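Local coordinates for protein predicted DNA-binding transcriptional regulator (PDB 7DWN) that probably regulates transcription as a tetrameric, DNA-binding activator of the LysR family, at residues P192-S197 against P217-S222; Y183-Q188 against Q235-L240; R204-I209 against L262-E267. One frame throughout, in Å; residues are numbered along the deposited sequence.

Interaction 1: residues P192-S197 against P217-S222; sequences PWLTYS and PIFSSS
Strands 192-195 and 217-221 run parallel, the two strands of a beta-alpha-beta unit whose connection contains helix 201-209. Three backbone bonds tie them: I218 N donates to W193 O, T195 N gives the straightest bond to F219 O (2.9 Å, 172° at the hydrogen), and S221 N reaches T195 O almost along its C=O axis. Between W193, opposite P217, and L194, opposite F219, the register slips by one residue. I218 is the extra residue of this beta bulge; its CG1 sits in the crowded position between backbone N and carbonyl carbon, and its CD1 lies 3.7 Å from P192 CB.
W193 can be followed from its root. CG stands anti to the backbone N (chi1 178°), and CB lies 4.1 Å from P217 CA. Farther out, CE3 meets P217 CG at 3.7 Å and the neighbouring CZ3 touches the same carbon. The two side chains cross obliquely. T195 CB sits 3.5 Å above one face of the indole, toward the rim. On the face of the sheet that carries L194 and F219, L194 CD2 presses on F219 CB (3.6 Å).
F219, S220 and S221 also pair with a strand of the second subunit, and S221 OG is hydrogen-bonded to V126 O of that subunit. The contact thus combines directional backbone bonding with apolar flanks, inside a sheet that continues through the subunit interface.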
loop_
_atom_site.group_PDB
_atom_site.type_symbol
_atom_site.label_atom_id
_atom_site.label_comp_id
_atom_site.label_asym_id
_atom_site.label_seq_id
_atom_site.Cartn_x
_atom_site.Cartn_y
_atom_site.Cartn_z
ATOM N N PRO A 192 44.389 -9.296 -1.586
ATOM C CA PRO A 192 43.297 -8.521 -0.985
ATOM C C PRO A 192 42.376 -7.999 -2.073
ATOM O O PRO A 192 42.804 -7.293 -2.988
ATOM C CB PRO A 192 44.021 -7.388 -0.256
ATOM C CG PRO A 192 45.358 -7.308 -0.902
ATOM C CD PRO A 192 45.702 -8.717 -1.276
ATOM N N TRP A 193 41.099 -8.355 -1.971
ATOM C CA TRP A 193 40.136 -8.139 -3.038
ATOM C C TRP A 193 39.071 -7.169 -2.546
ATOM O O TRP A 193 38.430 -7.410 -1.514
ATOM C CB TRP A 193 39.524 -9.472 -3.466
ATOM C CG TRP A 193 38.483 -9.384 -4.524
ATOM C CD1 TRP A 193 38.381 -8.448 -5.509
ATOM C CD2 TRP A 193 37.378 -10.275 -4.698
ATOM N NE1 TRP A 193 37.279 -8.704 -6.291
ATOM C CE2 TRP A 193 36.645 -9.820 -5.810
ATOM C CE3 TRP A 193 36.937 -11.414 -4.020
ATOM C CZ2 TRP A 193 35.497 -10.466 -6.259
ATOM C CZ3 TRP A 193 35.799 -12.053 -4.465
ATOM C CH2 TRP A 193 35.090 -11.578 -5.574
ATOM N N LEU A 194 38.916 -6.064 -3.273
ATOM C CA LEU A 194 37.874 -5.075 -3.033
ATOM C C LEU A 194 36.758 -5.346 -4.033
ATOM O O LEU A 194 36.914 -5.090 -5.231
ATOM C CB LEU A 194 38.427 -3.660 -3.191
ATOM C CG LEU A 194 39.764 -3.385 -2.500
ATOM C CD1 LEU A 194 40.392 -2.105 -3.023
ATOM C CD2 LEU A 194 39.580 -3.310 -0.997
ATOM N N THR A 195 35.636 -5.859 -3.545
ATOM C CA THR A 195 34.615 -6.433 -4.406
ATOM C C THR A 195 33.339 -5.604 -4.389
ATOM O O THR A 195 33.074 -4.834 -3.463
ATOM C CB THR A 195 34.299 -7.871 -3.974
ATOM O OG1 THR A 195 33.424 -8.479 -4.931
ATOM C CG2 THR A 195 33.629 -7.884 -2.608
ATOM N N TYR A 196 32.553 -5.766 -5.449
ATOM C CA TYR A 196 31.164 -5.347 -5.426
ATOM C C TYR A 196 30.333 -6.380 -4.673
ATOM O O TYR A 196 30.820 -7.443 -4.281
ATOM C CB TYR A 196 30.618 -5.186 -6.844
ATOM C CG TYR A 196 31.397 -4.232 -7.719
ATOM C CD1 TYR A 196 31.154 -2.867 -7.677
ATOM C CD2 TYR A 196 32.362 -4.700 -8.601
ATOM C CE1 TYR A 196 31.858 -1.992 -8.481
ATOM C CE2 TYR A 196 33.071 -3.832 -9.407
ATOM C CZ TYR A 196 32.815 -2.479 -9.342
ATOM O OH TYR A 196 33.517 -1.609 -10.142
ATOM N N SER A 197 29.059 -6.061 -4.468
ATOM C CA SER A 197 28.115 -7.098 -4.084
ATOM C C SER A 197 28.003 -8.097 -5.226
ATOM O O SER A 197 27.874 -7.711 -6.392
ATOM C CB SER A 197 26.752 -6.490 -3.755
ATOM O OG SER A 197 25.832 -7.489 -3.349
ATOM N N PRO A 217 38.353 -11.648 -0.093
ATOM C CA PRO A 217 37.589 -10.394 0.002
ATOM C C PRO A 217 37.857 -9.698 1.328
ATOM O O PRO A 217 37.662 -10.282 2.395
ATOM C CB PRO A 217 36.128 -10.858 -0.105
ATOM C CG PRO A 217 36.187 -12.295 -0.550
ATOM C CD PRO A 217 37.478 -12.829 -0.031
ATOM N N ILE A 218 38.305 -8.447 1.261
ATOM C CA ILE A 218 38.550 -7.665 2.466
ATOM C C ILE A 218 37.643 -6.453 2.572
ATOM O O ILE A 218 37.686 -5.748 3.586
ATOM C CB ILE A 218 40.025 -7.231 2.573
ATOM C CG1 ILE A 218 40.347 -6.187 1.503
ATOM C CG2 ILE A 218 40.942 -8.442 2.467
ATOM C CD1 ILE A 218 41.645 -5.459 1.741
ATOM N N PHE A 219 36.815 -6.193 1.564
ATOM C CA PHE A 219 35.989 -4.997 1.524
ATOM C C PHE A 219 34.983 -5.148 0.397
ATOM O O PHE A 219 35.335 -5.603 -0.693
ATOM C CB PHE A 219 36.849 -3.743 1.312
ATOM C CG PHE A 219 36.059 -2.476 1.176
ATOM C CD1 PHE A 219 35.720 -1.733 2.295
ATOM C CD2 PHE A 219 35.667 -2.019 -0.071
ATOM C CE1 PHE A 219 34.998 -0.562 2.174
ATOM C CE2 PHE A 219 34.945 -0.851 -0.199
ATOM C CZ PHE A 219 34.608 -0.121 0.926
ATOM N N SER A 220 33.737 -4.768 0.665
ATOM C CA SER A 220 32.679 -4.812 -0.332
ATOM C C SER A 220 31.986 -3.460 -0.397
ATOM O O SER A 220 31.830 -2.783 0.624
ATOM C CB SER A 220 31.654 -5.909 -0.022
ATOM O OG SER A 220 30.717 -6.034 -1.077
ATOM N N SER A 221 31.579 -3.070 -1.602
ATOM C CA SER A 221 30.870 -1.815 -1.796
ATOM C C SER A 221 30.148 -1.854 -3.132
ATOM O O SER A 221 30.622 -2.463 -4.093
ATOM C CB SER A 221 31.822 -0.614 -1.747
ATOM O OG SER A 221 31.106 0.606 -1.819
ATOM N N SER A 222 28.993 -1.194 -3.177
ATOM C CA SER A 222 28.264 -1.024 -4.423
ATOM C C SER A 222 28.714 0.204 -5.199
ATOM O O SER A 222 28.261 0.405 -6.330
ATOM C CB SER A 222 26.758 -0.930 -4.150
ATOM O OG SER A 222 26.449 0.220 -3.381
#

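Interaction 2: residues Y183-Q188 against Q235-L240; sequences YDFISQ and QGIAWL
Y183 and F185, two aromatic residues of the loop before strand 191-195, lean on the chain that leads into strand 238-241 of the LysR substrate-binding domain. The touching parts of the two backbones run 44° apart.
Ring-to-backbone packing belongs to Y183. With CG anti to its carbonyl carbon (chi1 -50°), the side chain points at residues 235-237 and works back along them: Y183 CE2 rests 3.5 Å from G236 CA and equally near G236 N, and the phenol oxygen OH comes to 3.6 Å from Q235 C.
Apolar side-chain contacts centre on I237, whose two branches serve different aromatic residues. CG2, anti to the carbonyl carbon, meets Y183 CB at 3.5 Å. CG1 takes the crowded position between the backbone N and the carbonyl carbon (chi1 65°) and carries CD1 to F185 CZ, also 3.5 Å away. F185 approaches obliquely, and the same CZ makes a looser contact with W239 CH2 at 4.1 Å. L215 of strand 215-221 also touches F185, I237 and W239.
Polar bonding is left to the margins. Y183 OH is hydrogen-bonded to the backbone O of K234, the residue before Q235, and this bond probably helps set the position of the ring.
The start of the loop, through Y183 and F185, therefore rests on the 235-239 chain by dispersion and close fit: the two segments touch by van der Waals packing, without hydrogen bonds between them, and the polar tip of the tyrosine finds its partner just beyond.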
loop_
_atom_site.group_PDB
_atom_site.type_symbol
_atom_site.label_atom_id
_atom_site.label_comp_id
_atom_site.label_asym_id
_atom_site.label_seq_id
_atom_site.Cartn_x
_atom_site.Cartn_y
_atom_site.Cartn_z
ATOM N N TYR A 183 50.061 -5.415 -6.212
ATOM C CA TYR A 183 49.493 -6.750 -6.173
ATOM C C TYR A 183 49.499 -7.336 -7.577
ATOM O O TYR A 183 49.608 -6.615 -8.575
ATOM C CB TYR A 183 48.073 -6.731 -5.609
ATOM C CG TYR A 183 47.954 -5.986 -4.302
ATOM C CD1 TYR A 183 48.394 -6.558 -3.115
ATOM C CD2 TYR A 183 47.403 -4.712 -4.253
ATOM C CE1 TYR A 183 48.290 -5.882 -1.917
ATOM C CE2 TYR A 183 47.295 -4.029 -3.056
ATOM C CZ TYR A 183 47.739 -4.621 -1.890
ATOM O OH TYR A 183 47.636 -3.948 -0.696
ATOM N N ASP A 184 49.379 -8.657 -7.650
ATOM C CA ASP A 184 49.497 -9.336 -8.929
ATOM C C ASP A 184 48.905 -10.735 -8.800
ATOM O O ASP A 184 48.529 -11.175 -7.711
ATOM C CB ASP A 184 50.957 -9.390 -9.381
ATOM C CG ASP A 184 51.682 -10.595 -8.840
ATOM O OD1 ASP A 184 51.464 -11.687 -9.388
ATOM O OD2 ASP A 184 52.448 -10.465 -7.864
ATOM N N PHE A 185 48.853 -11.444 -9.932
ATOM C CA PHE A 185 48.318 -12.799 -9.990
ATOM C C PHE A 185 49.379 -13.862 -10.266
ATOM O O PHE A 185 49.037 -15.049 -10.330
ATOM C CB PHE A 185 47.215 -12.894 -11.056
ATOM C CG PHE A 185 45.972 -12.112 -10.721
ATOM C CD1 PHE A 185 45.093 -12.563 -9.748
ATOM C CD2 PHE A 185 45.675 -10.937 -11.394
ATOM C CE1 PHE A 185 43.950 -11.847 -9.439
ATOM C CE2 PHE A 185 44.530 -10.220 -11.095
ATOM C CZ PHE A 185 43.668 -10.674 -10.115
ATOM N N ILE A 186 50.650 -13.480 -10.431
ATOM C CA ILE A 186 51.696 -14.480 -10.646
ATOM C C ILE A 186 51.991 -15.229 -9.352
ATOM O O ILE A 186 52.281 -16.433 -9.370
ATOM C CB ILE A 186 52.967 -13.832 -11.237
ATOM C CG1 ILE A 186 52.672 -13.094 -12.553
ATOM C CG2 ILE A 186 54.065 -14.873 -11.407
ATOM C CD1 ILE A 186 52.089 -13.958 -13.657
ATOM N N SER A 187 51.918 -14.546 -8.210
ATOM C CA SER A 187 52.106 -15.229 -6.938
ATOM C C SER A 187 51.034 -16.294 -6.760
ATOM O O SER A 187 49.858 -16.062 -7.058
ATOM C CB SER A 187 52.045 -14.222 -5.786
ATOM O OG SER A 187 53.096 -13.275 -5.859
ATOM N N GLN A 188 51.441 -17.476 -6.293
ATOM C CA GLN A 188 50.470 -18.498 -5.924
ATOM C C GLN A 188 49.740 -18.141 -4.635
ATOM O O GLN A 188 49.171 -19.032 -4.000
ATOM C CB GLN A 188 51.144 -19.869 -5.793
ATOM C CG GLN A 188 52.189 -19.984 -4.695
ATOM C CD GLN A 188 52.806 -21.355 -4.644
ATOM O OE1 GLN A 188 52.820 -22.065 -5.641
ATOM N NE2 GLN A 188 53.301 -21.749 -3.473
ATOM N N GLN A 235 45.135 -0.639 -0.932
ATOM C CA GLN A 235 44.479 -1.577 -0.030
ATOM C C GLN A 235 44.177 -2.919 -0.683
ATOM O O GLN A 235 44.028 -3.917 0.030
ATOM C CB GLN A 235 43.183 -0.970 0.512
ATOM C CG GLN A 235 43.395 0.270 1.365
ATOM C CD GLN A 235 44.246 -0.008 2.591
ATOM O OE1 GLN A 235 45.126 0.780 2.941
ATOM N NE2 GLN A 235 43.988 -1.132 3.250
ATOM N N GLY A 236 44.081 -2.968 -2.006
ATOM C CA GLY A 236 43.785 -4.213 -2.685
ATOM C C GLY A 236 43.563 -3.974 -4.165
ATOM O O GLY A 236 43.855 -2.895 -4.688
ATOM N N ILE A 237 43.042 -5.000 -4.827
ATOM C CA ILE A 237 42.769 -4.946 -6.255
ATOM C C ILE A 237 41.270 -4.830 -6.465
ATOM O O ILE A 237 40.466 -5.181 -5.597
ATOM C CB ILE A 237 43.312 -6.176 -7.004
ATOM C CG1 ILE A 237 42.573 -7.440 -6.555
ATOM C CG2 ILE A 237 44.788 -6.312 -6.765
ATOM C CD1 ILE A 237 42.404 -8.456 -7.656
ATOM N N ALA A 238 40.889 -4.353 -7.649
ATOM C CA ALA A 238 39.460 -4.324 -7.931
ATOM C C ALA A 238 39.220 -4.295 -9.433
ATOM O O ALA A 238 40.056 -3.817 -10.199
ATOM C CB ALA A 238 38.776 -3.124 -7.265
ATOM N N TRP A 239 38.064 -4.816 -9.840
ATOM C CA TRP A 239 37.611 -4.722 -11.222
ATOM C C TRP A 239 36.868 -3.402 -11.375
ATOM O O TRP A 239 35.729 -3.262 -10.923
ATOM C CB TRP A 239 36.732 -5.910 -11.595
ATOM C CG TRP A 239 37.513 -7.102 -12.052
ATOM C CD1 TRP A 239 37.747 -7.485 -13.341
ATOM C CD2 TRP A 239 38.171 -8.061 -11.221
ATOM N NE1 TRP A 239 38.509 -8.629 -13.363
ATOM C CE2 TRP A 239 38.783 -9.003 -12.074
ATOM C CE3 TRP A 239 38.303 -8.216 -9.839
ATOM C CZ2 TRP A 239 39.518 -10.082 -11.585
ATOM C CZ3 TRP A 239 39.027 -9.288 -9.358
ATOM C CH2 TRP A 239 39.626 -10.208 -10.228
ATOM N N LEU A 240 37.511 -2.436 -12.007
ATOM C CA LEU A 240 36.910 -1.128 -12.167
ATOM C C LEU A 240 36.554 -0.873 -13.625
ATOM O O LEU A 240 37.269 -1.330 -14.524
ATOM C CB LEU A 240 37.857 -0.028 -11.673
ATOM C CG LEU A 240 38.298 -0.184 -10.216
ATOM C CD1 LEU A 240 39.210 0.955 -9.791
ATOM C CD2 LEU A 240 37.077 -0.262 -9.319
#

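Interaction 3: residues R204-I209 against L262-E267; sequences RQVEII and LRLPIE
Helix 201-209 lies alongside the start of strand 264-272, nearly antiparallel to it at 160°, with the axes of the short segments 9.1 Å apart. It is a helix-on-sheet layer of the LysR substrate-binding domain, and L264 has the largest area buried in the contact.
A methyl-to-backbone contact comes first. L264 rises toward the helix with CG anti to its carbonyl carbon (chi1 -56°), and its CD1 tucks against the main chain, 3.3 Å from Q205 O and 3.7 Å from V206 CA.
Aliphatic pairs make up the rest of the packing. L264 CD2 meets I209 tip to tip, 3.7 Å from I209 CG2 and about as near CG1. I209 holds CG1 in the crowded position between backbone N and carbonyl carbon, and sends CD1 on to L262 CD2 at 4.0 Å, the two side chains crossing at about a right angle. At the other end Q205 CG touches I266 CG2. W239 packs on V206, I209 and L264, joining the same apolar layer.
The polar link runs through a single water. The chain of Q205 bends at chi2 (-45°), and the water donates to its OE1 and to P265 O, each bond 2.6 Å long. Q205 NE2 is hydrogen-bonded to Y201 O one turn earlier, which fixes the orientation of the amide and presents OE1 to the water.
Helix and strand are thus joined by branched aliphatic tips over a buried face, while the water bridge matches two acceptors that could not bond each other directly.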
loop_
_atom_site.group_PDB
_atom_site.type_symbol
_atom_site.label_atom_id
_atom_site.label_comp_id
_atom_site.label_asym_id
_atom_site.label_seq_id
_atom_site.Cartn_x
_atom_site.Cartn_y
_atom_site.Cartn_z
ATOM N N ARG A 204 28.181 -9.639 -10.582
ATOM C CA ARG A 204 27.811 -10.814 -11.366
ATOM C C ARG A 204 28.768 -11.030 -12.530
ATOM O O ARG A 204 28.984 -12.172 -12.948
ATOM C CB ARG A 204 26.370 -10.686 -11.870
ATOM C CG ARG A 204 25.320 -10.945 -10.798
ATOM C CD ARG A 204 23.898 -10.935 -11.354
ATOM N NE ARG A 204 23.362 -9.586 -11.528
ATOM C CZ ARG A 204 23.123 -9.020 -12.707
ATOM N NH1 ARG A 204 23.367 -9.687 -13.827
ATOM N NH2 ARG A 204 22.632 -7.788 -12.767
ATOM N N GLN A 205 29.356 -9.955 -13.062
ATOM C CA GLN A 205 30.351 -10.137 -14.115
ATOM C C GLN A 205 31.653 -10.709 -13.558
ATOM O O GLN A 205 32.265 -11.587 -14.178
ATOM C CB GLN A 205 30.608 -8.816 -14.842
ATOM C CG GLN A 205 29.356 -8.159 -15.410
ATOM C CD GLN A 205 28.441 -9.137 -16.121
ATOM O OE1 GLN A 205 28.862 -9.855 -17.030
ATOM N NE2 GLN A 205 27.179 -9.170 -15.708
ATOM N N VAL A 206 32.093 -10.228 -12.391
ATOM C CA VAL A 206 33.323 -10.752 -11.789
ATOM C C VAL A 206 33.158 -12.222 -11.404
ATOM O O VAL A 206 34.117 -13.014 -11.476
ATOM C CB VAL A 206 33.733 -9.889 -10.577
ATOM C CG1 VAL A 206 34.942 -10.484 -9.866
ATOM C CG2 VAL A 206 34.028 -8.465 -11.021
ATOM N N GLU A 207 31.943 -12.611 -11.008
ATOM C CA GLU A 207 31.677 -13.998 -10.641
ATOM C C GLU A 207 31.965 -14.973 -11.779
ATOM O O GLU A 207 32.184 -16.162 -11.521
ATOM C CB GLU A 207 30.221 -14.139 -10.184
ATOM C CG GLU A 207 29.901 -15.448 -9.483
ATOM C CD GLU A 207 30.555 -15.558 -8.119
ATOM O OE1 GLU A 207 30.944 -14.515 -7.553
ATOM O OE2 GLU A 207 30.680 -16.691 -7.612
ATOM N N ILE A 208 31.983 -14.498 -13.027
ATOM C CA ILE A 208 32.218 -15.388 -14.161
ATOM C C ILE A 208 33.645 -15.923 -14.142
ATOM O O ILE A 208 33.885 -17.102 -14.428
ATOM C CB ILE A 208 31.900 -14.661 -15.480
ATOM C CG1 ILE A 208 30.401 -14.374 -15.582
ATOM C CG2 ILE A 208 32.370 -15.474 -16.680
ATOM C CD1 ILE A 208 29.541 -15.619 -15.578
ATOM N N ILE A 209 34.612 -15.074 -13.798
ATOM C CA ILE A 209 36.022 -15.438 -13.835
ATOM C C ILE A 209 36.597 -15.639 -12.438
ATOM O O ILE A 209 37.813 -15.809 -12.296
ATOM C CB ILE A 209 36.844 -14.403 -14.620
ATOM C CG1 ILE A 209 36.598 -12.991 -14.079
ATOM C CG2 ILE A 209 36.516 -14.477 -16.102
ATOM C CD1 ILE A 209 37.566 -12.562 -12.995
ATOM N N LEU A 262 40.700 -11.849 -18.209
ATOM C CA LEU A 262 40.146 -11.302 -16.977
ATOM C C LEU A 262 39.417 -9.984 -17.202
ATOM O O LEU A 262 38.594 -9.598 -16.366
ATOM C CB LEU A 262 41.249 -11.110 -15.933
ATOM C CG LEU A 262 41.937 -12.379 -15.425
ATOM C CD1 LEU A 262 42.939 -12.049 -14.331
ATOM C CD2 LEU A 262 40.912 -13.387 -14.930
ATOM N N ARG A 263 39.703 -9.289 -18.302
ATOM C CA ARG A 263 38.969 -8.076 -18.646
ATOM C C ARG A 263 37.561 -8.450 -19.093
ATOM O O ARG A 263 37.392 -9.204 -20.057
ATOM C CB ARG A 263 39.703 -7.310 -19.745
ATOM C CG ARG A 263 41.124 -6.896 -19.385
ATOM C CD ARG A 263 41.769 -6.117 -20.524
ATOM N NE ARG A 263 43.039 -5.502 -20.143
ATOM C CZ ARG A 263 44.231 -6.054 -20.345
ATOM N NH1 ARG A 263 44.324 -7.242 -20.925
ATOM N NH2 ARG A 263 45.334 -5.420 -19.970
ATOM N N LEU A 264 36.548 -7.930 -18.399
ATOM C CA LEU A 264 35.190 -8.421 -18.612
ATOM C C LEU A 264 34.343 -7.387 -19.333
ATOM O O LEU A 264 34.319 -6.226 -18.915
ATOM C CB LEU A 264 34.543 -8.775 -17.272
ATOM C CG LEU A 264 35.316 -9.786 -16.427
ATOM C CD1 LEU A 264 34.863 -9.718 -14.980
ATOM C CD2 LEU A 264 35.136 -11.189 -16.982
ATOM N N PRO A 265 33.624 -7.747 -20.393
ATOM C CA PRO A 265 32.794 -6.749 -21.078
ATOM C C PRO A 265 31.578 -6.359 -20.251
ATOM O O PRO A 265 30.968 -7.189 -19.573
ATOM C CB PRO A 265 32.386 -7.459 -22.375
ATOM C CG PRO A 265 32.427 -8.904 -22.031
ATOM C CD PRO A 265 33.565 -9.062 -21.056
ATOM N N ILE A 266 31.240 -5.068 -20.303
ATOM C CA ILE A 266 30.003 -4.535 -19.744
ATOM C C ILE A 266 29.432 -3.542 -20.749
ATOM O O ILE A 266 30.143 -3.011 -21.602
ATOM C CB ILE A 266 30.202 -3.851 -18.369
ATOM C CG1 ILE A 266 31.291 -2.776 -18.445
ATOM C CG2 ILE A 266 30.523 -4.878 -17.292
ATOM C CD1 ILE A 266 31.465 -1.996 -17.151
ATOM N N GLU A 267 28.127 -3.303 -20.651
ATOM C CA GLU A 267 27.438 -2.374 -21.537
ATOM C C GLU A 267 26.555 -1.465 -20.700
ATOM O O GLU A 267 25.989 -1.907 -19.696
ATOM C CB GLU A 267 26.578 -3.115 -22.569
ATOM C CG GLU A 267 27.331 -4.131 -23.405
ATOM C CD GLU A 267 26.407 -5.152 -24.035
ATOM O OE1 GLU A 267 25.180 -5.055 -23.820
ATOM O OE2 GLU A 267 26.908 -6.055 -24.739
HETATM O O HOH W 1 31.010 -9.525 -18.491
#

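Overall arrangement
All three contacts lie in one part of the LysR substrate-binding domain, their centres 12 to 15 Å apart. Interaction 1 is nested in sequence within the loop closed by interaction 2, and the two meet at probable hydrogen bonds, L194 N to I237 O (2.9 Å) and Y196 OH to W239 O (2.9 Å). W239 is the common point of contact: its NE1 reaches L262 O of interaction 3 at 3.2 Å, and its ring meets that of W193 at about 80°. Between interactions 1 and 3, W193 CZ2 packs on V206 CG1 at 3.6 Å. A bound MES, probably from the crystallisation liquor, lies about 4 Å from the side chain of Y196 and may mark a pocket.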